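Local coordinates for protein pectate lyase/Amb allergen (Acidovorax citrulli, PDB 4HWV) that probably cleaves pectate as a secreted, calcium-binding polysaccharide lyase of family 1, built on a right-handed parallel beta-helix, at residues 45-50 and 81-86; 194-199 and 236-241; 345-350 and 458-463. All coordinates share one frame; numbering follows the deposited sequence.

All three contacts involve strands of the parallel beta-helix and follow one another along the chain. Interaction 1 pairs strands 44-47 and 79-83, interaction 2 pairs strands 192-198 and 237-240, and interaction 3 lays the loop 458-463 against strand 345-356. Between centres, interactions 1 and 2 are 16 Å apart, interactions 2 and 3 are 17 Å apart, and interactions 1 and 3 are 33 Å apart, with interaction 2 between the other two. A calcium ion is held by D227, D278 and D282; in interaction 2 the side chain of I239 is about 13 Å from the bound calcium ion. Interactions 1 and 3 lie away from that site.

Interaction 1: residues 45-50 and 81-86; sequences YTVANR and IRIRGT
V47 meets I81 and I83 on the face of the strand pair that also carries the side chain of Y45. Its CG2 methyl, held between the backbone N and the carbonyl carbon (the crowded position), touches I81 CG2 at 3.6 Å and I83 CD1 at 3.7 Å. CG1 lies beside the backbone N, also close to I81 CG2, so both methyls of V47 use the same isoleucine branch. The other branch of I81 serves the tyrosine: CG1 approaches the Y45 ring obliquely, 4.0 Å from CD2. Helix 50-57 packs against this face, with A56 touching both Y45 and I81.

T46 and R82 point to the reverse face. The T46 methyl CG2, anti to the backbone N, lies against the R84 side chain, 3.7 Å from NE and about as far from CB. With R84 CG anti to the backbone N (chi1 -172°) and a bend at chi3, the guanidinium end also comes over to the methyl. R82 instead runs extended from CG to NE and leaves the contact; its NH1 is bound by the carbonyl of I18.

The strands run parallel, 4.7 Å apart at closest approach and 30° from exact alignment. R82 N donates to Y45 O (2.8 Å), V47 N to R82 O (2.9 Å) and R84 N to V47 O, all nearly straight. Polar pairing across this contact is thus left to the backbone, and no side-chain hydrogen bond crosses it: apolar carbons meet on the V47 face, and on the T46 side a methyl lies against R84 CB and its guanidinium group.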
loop_
_atom_site.group_PDB
_atom_site.type_symbol
_atom_site.label_atom_id
_atom_site.label_comp_id
_atom_site.label_asym_id
_atom_site.label_seq_id
_atom_site.Cartn_x
_atom_site.Cartn_y
_atom_site.Cartn_z
ATOM N N TYR A 45 28.848 2.539 11.571
ATOM C CA TYR A 45 27.860 1.660 12.190
ATOM C C TYR A 45 26.971 0.989 11.152
ATOM O O TYR A 45 26.712 1.551 10.075
ATOM C CB TYR A 45 26.917 2.475 13.071
ATOM C CG TYR A 45 27.533 3.468 14.037
ATOM C CD1 TYR A 45 27.762 3.129 15.361
ATOM C CD2 TYR A 45 27.820 4.778 13.640
ATOM C CE1 TYR A 45 28.272 4.058 16.266
ATOM C CE2 TYR A 45 28.318 5.717 14.531
ATOM C CZ TYR A 45 28.541 5.339 15.839
ATOM O OH TYR A 45 29.006 6.270 16.726
ATOM N N THR A 46 26.476 -0.198 11.483
ATOM C CA THR A 46 25.411 -0.839 10.709
ATOM C C THR A 46 24.214 -0.969 11.651
ATOM O O THR A 46 24.337 -1.542 12.734
ATOM C CB THR A 46 25.831 -2.213 10.187
ATOM O OG1 THR A 46 27.000 -2.067 9.393
ATOM C CG2 THR A 46 24.720 -2.839 9.343
ATOM N N VAL A 47 23.070 -0.407 11.246
ATOM C CA VAL A 47 21.901 -0.349 12.115
ATOM C C VAL A 47 20.671 -0.979 11.457
ATOM O O VAL A 47 20.493 -0.908 10.237
ATOM C CB VAL A 47 21.600 1.128 12.517
ATOM C CG1 VAL A 47 22.821 1.733 13.208
ATOM C CG2 VAL A 47 21.201 1.981 11.329
ATOM N N ALA A 48 19.824 -1.582 12.285
ATOM C CA ALA A 48 18.709 -2.394 11.795
ATOM C C ALA A 48 17.392 -2.094 12.519
ATOM O O ALA A 48 16.370 -2.737 12.254
ATOM C CB ALA A 48 19.044 -3.894 11.898
ATOM N N ASN A 49 17.402 -1.118 13.428
ATOM C CA ASN A 49 16.179 -0.732 14.131
ATOM C C ASN A 49 16.319 0.682 14.660
ATOM O O ASN A 49 17.409 1.295 14.580
ATOM C CB ASN A 49 15.835 -1.742 15.252
ATOM C CG ASN A 49 16.867 -1.751 16.371
ATOM O OD1 ASN A 49 17.118 -0.723 16.988
ATOM N ND2 ASN A 49 17.439 -2.929 16.661
ATOM N N ARG A 50 15.223 1.217 15.187
ATOM C CA ARG A 50 15.172 2.605 15.599
ATOM C C ARG A 50 16.166 2.924 16.719
ATOM O O ARG A 50 16.798 3.990 16.722
ATOM C CB ARG A 50 13.749 2.943 16.036
ATOM C CG ARG A 50 13.546 4.401 16.500
ATOM C CD ARG A 50 12.076 4.692 16.872
ATOM N NE ARG A 50 11.904 6.074 17.307
ATOM C CZ ARG A 50 12.208 6.508 18.532
ATOM N NH1 ARG A 50 12.685 5.654 19.450
ATOM N NH2 ARG A 50 12.054 7.800 18.835
ATOM N N ILE A 81 26.617 5.673 8.701
ATOM C CA ILE A 81 25.589 4.814 9.271
ATOM C C ILE A 81 24.943 4.058 8.111
ATOM O O ILE A 81 24.276 4.654 7.254
ATOM C CB ILE A 81 24.530 5.643 10.041
ATOM C CG1 ILE A 81 25.191 6.429 11.181
ATOM C CG2 ILE A 81 23.431 4.731 10.560
ATOM C CD1 ILE A 81 24.302 7.502 11.779
ATOM N N ARG A 82 25.155 2.743 8.086
ATOM C CA ARG A 82 24.613 1.904 7.027
ATOM C C ARG A 82 23.326 1.254 7.506
ATOM O O ARG A 82 23.256 0.768 8.634
ATOM C CB ARG A 82 25.636 0.860 6.576
ATOM C CG ARG A 82 26.888 1.513 6.020
ATOM C CD ARG A 82 27.795 0.562 5.258
ATOM N NE ARG A 82 29.014 1.261 4.863
ATOM C CZ ARG A 82 29.178 1.917 3.714
ATOM N NH1 ARG A 82 28.210 1.978 2.801
ATOM N NH2 ARG A 82 30.332 2.529 3.493
ATOM N N ILE A 83 22.300 1.286 6.654
ATOM C CA ILE A 83 20.990 0.761 7.022
ATOM C C ILE A 83 20.849 -0.672 6.508
ATOM O O ILE A 83 20.873 -0.912 5.297
ATOM C CB ILE A 83 19.848 1.609 6.409
ATOM C CG1 ILE A 83 20.069 3.107 6.687
ATOM C CG2 ILE A 83 18.472 1.066 6.862
ATOM C CD1 ILE A 83 20.144 3.471 8.149
ATOM N N ARG A 84 20.730 -1.618 7.436
ATOM C CA ARG A 84 20.525 -3.021 7.101
ATOM C C ARG A 84 19.058 -3.373 7.223
ATOM O O ARG A 84 18.516 -3.429 8.326
ATOM C CB ARG A 84 21.357 -3.957 7.993
ATOM C CG ARG A 84 21.290 -5.409 7.522
ATOM C CD ARG A 84 21.995 -6.429 8.418
ATOM N NE ARG A 84 23.427 -6.222 8.588
ATOM C CZ ARG A 84 24.340 -6.490 7.661
ATOM N NH1 ARG A 84 23.969 -6.923 6.460
ATOM N NH2 ARG A 84 25.624 -6.303 7.926
ATOM N N GLY A 85 18.421 -3.623 6.090
ATOM C CA GLY A 85 17.017 -4.003 6.094
ATOM C C GLY A 85 16.088 -2.841 6.407
ATOM O O GLY A 85 16.343 -1.686 6.014
ATOM N N THR A 86 14.998 -3.151 7.098
ATOM C CA THR A 86 13.937 -2.182 7.335
ATOM C C THR A 86 13.949 -1.642 8.761
ATOM O O THR A 86 13.951 -2.409 9.720
ATOM C CB THR A 86 12.567 -2.815 7.099
ATOM O OG1 THR A 86 12.432 -3.138 5.710
ATOM C CG2 THR A 86 11.448 -1.859 7.540
#

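Interaction 2: residues 194-199 and 236-241; sequences NIVIRN and HVWIDH
D240 OD2 is gripped by three nitrogens from two residues. R198 holds it side-on, NE and NH2 each 3.0 Å from OD2, in a salt bridge whose N-H directions are bent to 145°. The oxygen sits at the edge of the guanidinium, close to its plane; NE meets it on the anti side, whereas NH2 comes from above the carboxylate plane. The third donor is H241 ND1, 2.7 Å from D240 OD2, with the oxygen in the imidazole plane. This concentration of donors on a buried carboxylate would be expected to stabilise its negative charge. The other oxygen, OD1, is bound by S293 and N294.

A bend at chi3 brings one face of the R198 guanidinium against the tip of W238, whose CH2 lies over its centre, 3.5 Å from R198 CZ. The two planes are 34° apart, so the overlap is tilted. W238 CG is anti to the backbone N (chi1 -175°), which carries the six-membered ring toward the neighbouring strand, where W238 CE3 meets V196 CG1 at 3.8 Å. The indole NE1 bonds to S293, and R198 NH1 to the carbonyl of D19.

I195, I197, V237 and I239 point to the other face, toward L183, L185 and I229. The backbones are parallel and almost aligned, with I195 N to H236 O, W238 N to I195 O, I197 N to W238 O and D240 N to I197 O in alternation. Aliphatic residues in register on neighbouring parallel strands (I195 with V237, I197 with I239), directed to the interior, are characteristic of the right-handed parallel beta-helix of pectate lyases.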
loop_
_atom_site.group_PDB
_atom_site.type_symbol
_atom_site.label_atom_id
_atom_site.label_comp_id
_atom_site.label_asym_id
_atom_site.label_seq_id
_atom_site.Cartn_x
_atom_site.Cartn_y
_atom_site.Cartn_z
ATOM N N ASN A 194 26.275 19.439 6.437
ATOM C CA ASN A 194 27.089 18.396 5.809
ATOM C C ASN A 194 26.516 16.984 6.003
ATOM O O ASN A 194 27.032 16.181 6.792
ATOM C CB ASN A 194 28.543 18.487 6.262
ATOM C CG ASN A 194 29.434 17.640 5.406
ATOM O OD1 ASN A 194 29.163 17.472 4.204
ATOM N ND2 ASN A 194 30.513 17.103 5.995
ATOM N N ILE A 195 25.441 16.688 5.272
ATOM C CA ILE A 195 24.699 15.434 5.432
ATOM C C ILE A 195 24.491 14.792 4.066
ATOM O O ILE A 195 24.151 15.484 3.095
ATOM C CB ILE A 195 23.344 15.687 6.130
ATOM C CG1 ILE A 195 23.573 16.080 7.597
ATOM C CG2 ILE A 195 22.436 14.457 6.026
ATOM C CD1 ILE A 195 22.342 16.697 8.277
ATOM N N VAL A 196 24.745 13.475 3.987
ATOM C CA VAL A 196 24.560 12.707 2.762
ATOM C C VAL A 196 23.608 11.550 3.070
ATOM O O VAL A 196 23.774 10.850 4.080
ATOM C CB VAL A 196 25.907 12.161 2.254
ATOM C CG1 VAL A 196 25.683 11.109 1.145
ATOM C CG2 VAL A 196 26.810 13.305 1.787
ATOM N N ILE A 197 22.607 11.355 2.202
ATOM C CA ILE A 197 21.627 10.288 2.390
ATOM C C ILE A 197 21.480 9.568 1.055
ATOM O O ILE A 197 21.118 10.204 0.062
ATOM C CB ILE A 197 20.243 10.867 2.853
ATOM C CG1 ILE A 197 20.400 11.603 4.198
ATOM C CG2 ILE A 197 19.193 9.776 2.945
ATOM C CD1 ILE A 197 19.176 12.375 4.633
ATOM N N ARG A 198 21.798 8.268 1.007
ATOM C CA ARG A 198 21.776 7.520 -0.257
ATOM C C ARG A 198 21.262 6.098 -0.092
ATOM O O ARG A 198 21.451 5.468 0.940
ATOM C CB ARG A 198 23.180 7.400 -0.875
ATOM C CG ARG A 198 23.935 8.708 -0.944
ATOM C CD ARG A 198 25.300 8.498 -1.559
ATOM N NE ARG A 198 25.245 8.363 -3.015
ATOM C CZ ARG A 198 26.292 8.039 -3.760
ATOM N NH1 ARG A 198 27.446 7.697 -3.184
ATOM N NH2 ARG A 198 26.177 8.037 -5.078
ATOM N N ASN A 199 20.639 5.594 -1.160
ATOM C CA ASN A 199 20.326 4.184 -1.306
ATOM C C ASN A 199 19.330 3.636 -0.295
ATOM O O ASN A 199 19.376 2.452 0.024
ATOM C CB ASN A 199 21.595 3.325 -1.313
ATOM C CG ASN A 199 21.358 1.968 -1.951
ATOM O OD1 ASN A 199 20.631 1.875 -2.942
ATOM N ND2 ASN A 199 21.972 0.913 -1.399
ATOM N N HIS A 236 24.113 22.246 3.223
ATOM C CA HIS A 236 24.992 21.262 2.549
ATOM C C HIS A 236 24.509 19.833 2.751
ATOM O O HIS A 236 24.984 19.095 3.622
ATOM C CB HIS A 236 26.466 21.474 2.896
ATOM C CG HIS A 236 27.044 22.658 2.209
ATOM N ND1 HIS A 236 27.026 23.918 2.757
ATOM C CD2 HIS A 236 27.581 22.792 0.977
ATOM C CE1 HIS A 236 27.584 24.770 1.917
ATOM N NE2 HIS A 236 27.917 24.116 0.822
ATOM N N VAL A 237 23.506 19.495 1.947
ATOM C CA VAL A 237 22.757 18.256 2.088
ATOM C C VAL A 237 22.616 17.629 0.710
ATOM O O VAL A 237 22.150 18.292 -0.220
ATOM C CB VAL A 237 21.342 18.518 2.685
ATOM C CG1 VAL A 237 20.534 17.235 2.736
ATOM C CG2 VAL A 237 21.440 19.145 4.085
ATOM N N TRP A 238 23.020 16.366 0.593
ATOM C CA TRP A 238 22.961 15.649 -0.668
ATOM C C TRP A 238 22.098 14.400 -0.476
ATOM O O TRP A 238 22.446 13.495 0.308
ATOM C CB TRP A 238 24.372 15.263 -1.127
ATOM C CG TRP A 238 24.410 14.616 -2.493
ATOM C CD1 TRP A 238 23.649 14.941 -3.590
ATOM C CD2 TRP A 238 25.249 13.521 -2.895
ATOM N NE1 TRP A 238 23.984 14.130 -4.648
ATOM C CE2 TRP A 238 24.965 13.250 -4.253
ATOM C CE3 TRP A 238 26.231 12.744 -2.237
ATOM C CZ2 TRP A 238 25.596 12.216 -4.959
ATOM C CZ3 TRP A 238 26.864 11.730 -2.954
ATOM C CH2 TRP A 238 26.531 11.465 -4.286
ATOM N N ILE A 239 20.961 14.390 -1.170
ATOM C CA ILE A 239 19.994 13.309 -1.080
ATOM C C ILE A 239 19.989 12.659 -2.450
ATOM O O ILE A 239 19.475 13.229 -3.420
ATOM C CB ILE A 239 18.600 13.876 -0.717
ATOM C CG1 ILE A 239 18.660 14.492 0.689
ATOM C CG2 ILE A 239 17.517 12.812 -0.857
ATOM C CD1 ILE A 239 17.489 15.423 0.996
ATOM N N ASP A 240 20.588 11.471 -2.525
ATOM C CA ASP A 240 20.907 10.868 -3.813
ATOM C C ASP A 240 20.539 9.383 -3.885
ATOM O O ASP A 240 20.846 8.610 -2.970
ATOM C CB ASP A 240 22.418 11.007 -4.062
ATOM C CG ASP A 240 22.863 10.317 -5.340
ATOM O OD1 ASP A 240 22.626 10.854 -6.449
ATOM O OD2 ASP A 240 23.454 9.216 -5.223
ATOM N N HIS A 241 19.903 8.970 -4.982
ATOM C CA HIS A 241 19.639 7.549 -5.206
ATOM C C HIS A 241 18.805 6.928 -4.087
ATOM O O HIS A 241 19.077 5.809 -3.629
ATOM C CB HIS A 241 20.945 6.758 -5.409
ATOM C CG HIS A 241 21.471 6.784 -6.811
ATOM N ND1 HIS A 241 22.542 7.562 -7.186
ATOM C CD2 HIS A 241 21.117 6.070 -7.908
ATOM C CE1 HIS A 241 22.821 7.334 -8.463
ATOM N NE2 HIS A 241 21.965 6.440 -8.927
#

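Interaction 3: residues 345-350 and 458-463; sequences MVHLYN and DFYDYT
H347 presents the edge of its imidazole to the face of Y462, with CE1 3.3 Å from CZ toward the rim of the phenol. The ring planes stand at 66° and the centroids are 4.7 Å apart, an edge-to-face pair in which the two side chains meet tip to tip. The histidine CG is anti to the backbone N (chi1 -176°), projecting the ring from strand 345-356 toward the loop 458-463. Its ND1 bonds to Y460 OH at 2.7 Å; the hydroxyl lies at the imidazole edge, near its plane, and the geometry allows either group to donate. Y460 OH also bonds to T325, while H347 NE2 and Y462 OH share E380 OE1, a link that would help hold both rings in orientation.

H347, Y349, Y460 and Y462 thus form an aromatic cluster between one strand of the parallel beta-helix and an irregular loop lying along its outside. Y349 crosses Y462 obliquely: Y462 CD2 lies over the centre of the Y349 ring, the planes are 37° apart, and Y349 OH is 3.6 Å from Y462 CB. H327 stacks on Y349, and W26 meets Y460 edge-to-face. At the start of the strand, M345 CE touches F459 CE2 at 4.3 Å, and just beyond Y349, N350 OD1 accepts a bond from the backbone N of E465.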
loop_
_atom_site.group_PDB
_atom_site.type_symbol
_atom_site.label_atom_id
_atom_site.label_comp_id
_atom_site.label_asym_id
_atom_site.label_seq_id
_atom_site.Cartn_x
_atom_site.Cartn_y
_atom_site.Cartn_z
ATOM N N MET A 345 16.620 30.090 -4.660
ATOM C CA MET A 345 17.117 29.908 -6.025
ATOM C C MET A 345 17.148 28.414 -6.302
ATOM O O MET A 345 18.009 27.696 -5.794
ATOM C CB MET A 345 18.498 30.544 -6.170
ATOM C CG MET A 345 18.441 32.045 -5.849
ATOM S SD MET A 345 20.024 32.775 -5.409
ATOM C CE MET A 345 20.707 32.749 -7.023
ATOM N N VAL A 346 16.168 27.940 -7.059
ATOM C CA VAL A 346 15.946 26.504 -7.224
ATOM C C VAL A 346 16.092 26.103 -8.692
ATOM O O VAL A 346 15.462 26.686 -9.582
ATOM C CB VAL A 346 14.568 26.104 -6.687
ATOM C CG1 VAL A 346 14.257 24.635 -6.958
ATOM C CG2 VAL A 346 14.504 26.393 -5.193
ATOM N N HIS A 347 16.968 25.127 -8.928
ATOM C CA HIS A 347 17.295 24.647 -10.259
ATOM C C HIS A 347 16.719 23.246 -10.416
ATOM O O HIS A 347 17.027 22.370 -9.612
ATOM C CB HIS A 347 18.828 24.637 -10.381
ATOM C CG HIS A 347 19.364 24.253 -11.725
ATOM N ND1 HIS A 347 20.662 23.812 -11.875
ATOM C CD2 HIS A 347 18.827 24.285 -12.972
ATOM C CE1 HIS A 347 20.912 23.599 -13.153
ATOM N NE2 HIS A 347 19.813 23.863 -13.843
ATOM N N LEU A 348 15.885 23.039 -11.433
ATOM C CA LEU A 348 15.351 21.696 -11.720
ATOM C C LEU A 348 15.788 21.347 -13.127
ATOM O O LEU A 348 15.388 22.010 -14.080
ATOM C CB LEU A 348 13.815 21.653 -11.652
ATOM C CG LEU A 348 13.225 22.085 -10.304
ATOM C CD1 LEU A 348 12.743 23.531 -10.364
ATOM C CD2 LEU A 348 12.122 21.130 -9.843
ATOM N N TYR A 349 16.642 20.341 -13.260
ATOM C CA TYR A 349 17.066 19.928 -14.586
ATOM C C TYR A 349 17.056 18.422 -14.779
ATOM O O TYR A 349 17.332 17.671 -13.855
ATOM C CB TYR A 349 18.434 20.526 -14.972
ATOM C CG TYR A 349 19.677 20.035 -14.247
ATOM C CD1 TYR A 349 20.082 20.598 -13.037
ATOM C CD2 TYR A 349 20.498 19.054 -14.811
ATOM C CE1 TYR A 349 21.256 20.184 -12.416
ATOM C CE2 TYR A 349 21.659 18.630 -14.180
ATOM C CZ TYR A 349 22.029 19.198 -12.994
ATOM O OH TYR A 349 23.192 18.773 -12.364
ATOM N N ASN A 350 16.692 17.989 -15.983
ATOM C CA ASN A 350 16.761 16.567 -16.322
ATOM C C ASN A 350 15.994 15.698 -15.325
ATOM O O ASN A 350 16.496 14.663 -14.874
ATOM C CB ASN A 350 18.212 16.068 -16.420
ATOM C CG ASN A 350 18.974 16.618 -17.623
ATOM O OD1 ASN A 350 20.189 16.701 -17.564
ATOM N ND2 ASN A 350 18.279 16.925 -18.736
ATOM N N ASP A 458 26.667 29.770 -12.944
ATOM C CA ASP A 458 27.601 30.651 -12.233
ATOM C C ASP A 458 28.089 30.053 -10.918
ATOM O O ASP A 458 29.097 30.501 -10.363
ATOM C CB ASP A 458 26.971 32.014 -11.950
ATOM C CG ASP A 458 26.871 32.897 -13.188
ATOM O OD1 ASP A 458 27.584 32.641 -14.182
ATOM O OD2 ASP A 458 26.100 33.873 -13.135
ATOM N N PHE A 459 27.375 29.058 -10.407
ATOM C CA PHE A 459 27.634 28.542 -9.064
ATOM C C PHE A 459 28.128 27.101 -9.028
ATOM O O PHE A 459 28.714 26.655 -8.034
ATOM C CB PHE A 459 26.370 28.718 -8.213
ATOM C CG PHE A 459 25.930 30.142 -8.138
ATOM C CD1 PHE A 459 26.606 31.038 -7.326
ATOM C CD2 PHE A 459 24.898 30.604 -8.918
ATOM C CE1 PHE A 459 26.240 32.359 -7.289
ATOM C CE2 PHE A 459 24.539 31.935 -8.870
ATOM C CZ PHE A 459 25.204 32.787 -8.055
ATOM N N TYR A 460 27.879 26.368 -10.104
ATOM C CA TYR A 460 28.385 25.009 -10.249
ATOM C C TYR A 460 28.341 24.621 -11.719
ATOM O O TYR A 460 27.543 25.165 -12.481
ATOM C CB TYR A 460 27.612 24.000 -9.387
ATOM C CG TYR A 460 26.104 24.044 -9.478
ATOM C CD1 TYR A 460 25.409 23.377 -10.484
ATOM C CD2 TYR A 460 25.379 24.736 -8.525
ATOM C CE1 TYR A 460 24.012 23.412 -10.535
ATOM C CE2 TYR A 460 24.015 24.776 -8.549
ATOM C CZ TYR A 460 23.328 24.108 -9.554
ATOM O OH TYR A 460 21.951 24.124 -9.559
ATOM N N ASP A 461 29.219 23.703 -12.111
ATOM C CA ASP A 461 29.235 23.208 -13.483
ATOM C C ASP A 461 28.268 22.046 -13.610
ATOM O O ASP A 461 28.157 21.224 -12.702
ATOM C CB ASP A 461 30.634 22.709 -13.840
ATOM C CG ASP A 461 31.651 23.818 -13.903
ATOM O OD1 ASP A 461 31.307 24.920 -14.358
ATOM O OD2 ASP A 461 32.805 23.578 -13.517
ATOM N N TYR A 462 27.596 21.944 -14.747
ATOM C CA TYR A 462 26.727 20.802 -15.013
ATOM C C TYR A 462 26.507 20.670 -16.505
ATOM O O TYR A 462 26.566 21.658 -17.235
ATOM C CB TYR A 462 25.380 20.948 -14.275
ATOM C CG TYR A 462 24.536 22.114 -14.748
ATOM C CD1 TYR A 462 24.795 23.415 -14.306
ATOM C CD2 TYR A 462 23.493 21.925 -15.660
ATOM C CE1 TYR A 462 24.039 24.482 -14.738
ATOM C CE2 TYR A 462 22.729 23.002 -16.095
ATOM C CZ TYR A 462 23.019 24.280 -15.629
ATOM O OH TYR A 462 22.291 25.372 -16.021
ATOM N N THR A 463 26.237 19.443 -16.934
ATOM C CA THR A 463 25.928 19.135 -18.324
ATOM C C THR A 463 24.487 18.646 -18.429
ATOM O O THR A 463 24.078 17.738 -17.700
ATOM C CB THR A 463 26.897 18.060 -18.841
ATOM O OG1 THR A 463 28.216 18.625 -18.898
ATOM C CG2 THR A 463 26.473 17.539 -20.221
#